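Local coordinates for protein putative esterase aq_1494 (PDB 2EGR) that is probably a thioesterase of the 4-hydroxybenzoyl-CoA thioesterase family that hydrolyses fatty acyl-CoA, although its function is not established, at residues V93-D97 and I98-K102; G18-H21 and H22-F26. All blocks are in the same frame, centred on the assembly; numbering follows the deposited sequence.

Contact 1. Residues V93-D97 and I98-K102; sequences VFKED and IAVAK
Phe-94 sets its ring obliquely against the start of the returning strand: CD1 sits 3.7 Å from the backbone N of Ala-99, and CE1 meets the methyl CB of Ala-99. CG is anti to the carbonyl carbon (chi1 -72°), which carries the ring across to Ala-99, its non-hydrogen-bonded partner; His-76 meets the same ring from the next strand. With an alanine in place of Phe-94, the Ala-99 methyl and the His-76 ring would probably both lose their aromatic neighbour.

The other face of the hairpin is apolar near Val-93 and ends in charge. Val-93 turns CG1 toward CG1 of Val-100, 3.9 Å away, and its CB packs on the Ala-101 methyl; Val-100 sends its second branch, CG2, to the CB of Lys-95. From there the Lys-95 chain runs fully extended, its CG anti to the backbone N (chi1 171°), and NZ ends in a salt bridge with Asp-71.

Four backbone bonds close the ladder. At the turn, Lys-95 N gives to Ile-98 O (2.8 Å) and Ile-98 N returns a bond to Lys-95 O at 2.9 Å. Val-100 N reaches Val-93 O at 2.7 Å, while Val-93 N gives to Ala-101 O at 2.8 Å. Val-93 is thus paired with two successive residues, and the CA-H of Ala-99 also points to Val-93 O. Next to the chain reversal, Ile-98 folds CD1 back to the CB of Asp-97 at 3.8 Å. Lys-95 to Ile-98 form a type II' turn, and Val-93 opposite Val-100 and Ala-101 is a classic beta bulge: together, a tight bulged beta hairpin in the antiparallel sheet of a hotdog fold.

Contact 2. Residues G18-H21 and H22-F26; sequences GIVH and HSNYF
The loop that leads into the long helix 22-39 of the hotdog fold brings two adjacent histidines together beside the predicted active-site residue Asp-15. The side chains of His-21 and His-22 run alongside each other in a common direction. Their ring centroids are 4.3 Å apart and the planes are inclined at 31°, an oblique pairing in which NE2 of His-21 comes within 3.4 Å of CE1 of His-22. ND1 of His-22 stands over one face of the His-21 ring, displaced toward its rim. The torsions make this possible: a chi1 of -174° places CG of His-21 opposite its own N, whereas CG of His-22 lies between N and the carbonyl carbon (chi1 65°), which turns its ring back alongside the first. ND1 of His-21 is hydrogen-bonded to OD2 of Asp-15, fixing how that imidazole is rotated.

The His-21 carbonyl O accepts the N-H of Asn-24 at 2.9 Å. CD2 of Tyr-25 approaches this oxygen with its ring edge. Val-20 O also lies at that edge, while Val-20 CG1 sits off the ring plane, 3.8 Å from Tyr-25 CE2 and equally close to Asn-24 CB. A water bridges the two residues, giving a hydrogen bond to Val-20 O at 2.8 Å and sharing another with Tyr-25 OH at 2.6 Å. Neighbouring subunits pack here: OG of Ser-23 is bonded to NE of Arg-27 of the second subunit, Glu-30 of that subunit packs on His-21, and Tyr-12 of a third subunit touches the same histidine. The bond from Asp-15 to ND1 thus holds the His-21 ring at a subunit interface, with the neighbouring imidazole against one face, consistent with the predicted active site at Asp-15.

Contact 2 comes first along the chain and closes before contact 1 opens. Their centres are 14 Å apart, yet they touch where CE1 of Tyr-25 meets the CB of Ala-101 at 4.1 Å. Contact 2 leads from a loop into helix 22-39, and contact 1 is the turn end of the hairpin formed by strands 86-95 and 98-111; farther along helix 22-39, Phe-29 packs on Val-93 of that hairpin. Helix against curved antiparallel sheet is the core of the hotdog fold. Subunit contacts gather at residues 21-26, beside predicted catalytic Asp-15, whereas no other chain of the assembly touches residues 93-102.

Contact 1. Residues V93-D97 and I98-K102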
# COMPACT_ATOMS: atom_id res chain seq x y z
N VAL A 93 5.75 10.65 17.02
CA VAL A 93 4.75 9.60 17.15
C VAL A 93 4.80 9.05 18.55
O VAL A 93 5.83 8.51 18.99
CB VAL A 93 4.96 8.47 16.12
CG1 VAL A 93 3.88 7.36 16.34
CG2 VAL A 93 4.91 9.05 14.70
N PHE A 94 3.69 9.21 19.28
CA PHE A 94 3.58 8.69 20.65
C PHE A 94 2.72 7.46 20.76
O PHE A 94 1.65 7.37 20.15
CB PHE A 94 2.99 9.76 21.59
CG PHE A 94 3.94 10.87 21.90
CD1 PHE A 94 4.94 10.70 22.86
CD2 PHE A 94 3.85 12.08 21.23
CE1 PHE A 94 5.84 11.73 23.14
CE2 PHE A 94 4.74 13.12 21.51
CZ PHE A 94 5.72 12.94 22.47
N LYS A 95 3.17 6.52 21.58
CA LYS A 95 2.35 5.41 22.03
C LYS A 95 2.44 5.30 23.56
O LYS A 95 3.52 5.08 24.12
CB LYS A 95 2.82 4.13 21.33
CG LYS A 95 2.21 2.83 21.84
CD LYS A 95 3.04 1.65 21.28
CE LYS A 95 2.64 0.36 21.92
NZ LYS A 95 3.22 -0.90 21.33
N GLU A 96 1.30 5.44 24.22
CA GLU A 96 1.27 5.53 25.68
C GLU A 96 2.22 6.67 26.10
O GLU A 96 2.14 7.76 25.55
CB GLU A 96 1.51 4.16 26.30
CG GLU A 96 0.18 3.38 26.34
CD GLU A 96 0.31 1.88 26.20
OE1 GLU A 96 1.20 1.38 25.48
OE2 GLU A 96 -0.53 1.19 26.81
N ASP A 97 3.14 6.48 27.03
CA ASP A 97 3.89 7.70 27.38
C ASP A 97 4.98 8.07 26.34
O ASP A 97 5.61 9.15 26.40
CB ASP A 97 4.46 7.63 28.82
CG ASP A 97 3.49 8.21 29.88
OD1 ASP A 97 3.89 8.31 31.07
OD2 ASP A 97 2.33 8.55 29.52
N ILE A 98 5.15 7.18 25.36
CA ILE A 98 6.47 6.96 24.76
C ILE A 98 6.59 7.43 23.32
O ILE A 98 5.75 7.08 22.47
CB ILE A 98 6.88 5.45 24.87
CG1 ILE A 98 6.68 4.89 26.30
CG2 ILE A 98 8.31 5.22 24.31
CD1 ILE A 98 7.35 5.68 27.42
N ALA A 99 7.63 8.22 23.05
CA ALA A 99 8.01 8.58 21.69
C ALA A 99 8.60 7.36 20.96
O ALA A 99 9.67 6.83 21.32
CB ALA A 99 8.96 9.77 21.67
N VAL A 100 7.87 6.93 19.93
CA VAL A 100 8.13 5.69 19.22
C VAL A 100 8.85 6.00 17.88
O VAL A 100 9.53 5.13 17.30
CB VAL A 100 6.72 4.99 19.10
CG1 VAL A 100 6.28 4.68 17.72
CG2 VAL A 100 6.52 3.88 20.14
N ALA A 101 8.68 7.22 17.38
CA ALA A 101 9.40 7.71 16.21
C ALA A 101 9.35 9.22 16.14
O ALA A 101 8.46 9.87 16.74
CB ALA A 101 8.79 7.09 14.91
N LYS A 102 10.30 9.80 15.42
CA LYS A 102 10.31 11.24 15.12
C LYS A 102 10.62 11.43 13.66
O LYS A 102 11.41 10.67 13.11
CB LYS A 102 11.38 11.96 15.95
CG LYS A 102 11.04 11.98 17.40
CD LYS A 102 11.92 12.96 18.16
CE LYS A 102 11.57 13.00 19.64
NZ LYS A 102 12.61 13.89 20.34

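Contact 2. Residues G18-H21 and H22-F26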
# COMPACT_ATOMS: atom_id res chain seq x y z
N GLY A 18 5.68 -8.34 12.08
CA GLY A 18 4.65 -8.11 13.13
C GLY A 18 4.58 -6.66 13.59
O GLY A 18 3.98 -6.36 14.64
N ILE A 19 5.18 -5.77 12.81
CA ILE A 19 5.19 -4.34 13.10
C ILE A 19 4.62 -3.53 11.96
O ILE A 19 4.51 -4.03 10.84
CB ILE A 19 6.64 -3.80 13.41
CG1 ILE A 19 7.55 -3.87 12.15
CG2 ILE A 19 7.22 -4.56 14.61
CD1 ILE A 19 8.99 -3.36 12.38
N VAL A 20 4.32 -2.27 12.21
CA VAL A 20 3.96 -1.37 11.11
C VAL A 20 5.15 -1.14 10.17
O VAL A 20 6.25 -0.74 10.60
CB VAL A 20 3.41 -0.04 11.61
CG1 VAL A 20 3.13 0.93 10.45
CG2 VAL A 20 2.12 -0.32 12.38
N HIS A 21 4.92 -1.39 8.86
CA HIS A 21 6.01 -1.22 7.91
C HIS A 21 6.51 0.24 7.91
O HIS A 21 5.71 1.19 7.94
CB HIS A 21 5.56 -1.62 6.49
CG HIS A 21 6.69 -1.60 5.50
ND1 HIS A 21 7.55 -2.68 5.31
CD2 HIS A 21 7.10 -0.63 4.66
CE1 HIS A 21 8.45 -2.35 4.39
NE2 HIS A 21 8.20 -1.12 3.98
N HIS A 22 7.83 0.45 7.84
CA HIS A 22 8.38 1.81 7.95
C HIS A 22 7.80 2.84 6.95
O HIS A 22 7.69 4.03 7.26
CB HIS A 22 9.92 1.83 7.90
CG HIS A 22 10.51 1.37 6.59
ND1 HIS A 22 10.73 0.04 6.31
CD2 HIS A 22 10.93 2.06 5.52
CE1 HIS A 22 11.27 -0.06 5.10
NE2 HIS A 22 11.41 1.15 4.60
N SER A 23 7.42 2.38 5.74
CA SER A 23 6.94 3.26 4.74
C SER A 23 5.56 3.84 5.11
O SER A 23 5.19 4.85 4.59
CB SER A 23 6.83 2.54 3.38
OG SER A 23 5.80 1.55 3.43
N ASN A 24 4.81 3.14 5.97
CA ASN A 24 3.45 3.57 6.31
C ASN A 24 3.47 4.77 7.25
O ASN A 24 2.49 5.50 7.35
CB ASN A 24 2.64 2.42 6.95
CG ASN A 24 2.25 1.34 5.93
OD1 ASN A 24 2.14 0.15 6.24
ND2 ASN A 24 2.03 1.76 4.73
N TYR A 25 4.58 4.96 7.96
CA TYR A 25 4.69 6.17 8.83
C TYR A 25 4.53 7.43 8.02
O TYR A 25 3.85 8.36 8.47
CB TYR A 25 6.00 6.17 9.66
CG TYR A 25 6.03 5.16 10.77
CD1 TYR A 25 5.98 5.60 12.12
CD2 TYR A 25 6.14 3.78 10.51
CE1 TYR A 25 6.02 4.68 13.16
CE2 TYR A 25 6.18 2.82 11.57
CZ TYR A 25 6.15 3.30 12.90
OH TYR A 25 6.20 2.43 13.95
N PHE A 26 5.08 7.47 6.79
CA PHE A 26 4.90 8.63 5.92
C PHE A 26 3.44 8.85 5.56
O PHE A 26 3.01 9.98 5.43
CB PHE A 26 5.81 8.55 4.70
CG PHE A 26 7.25 8.47 5.10
CD1 PHE A 26 7.94 9.64 5.50
CD2 PHE A 26 7.89 7.23 5.20
CE1 PHE A 26 9.28 9.55 5.92
CE2 PHE A 26 9.22 7.13 5.66
CZ PHE A 26 9.91 8.30 6.00
O HOH W 1 6.62 -0.09 13.29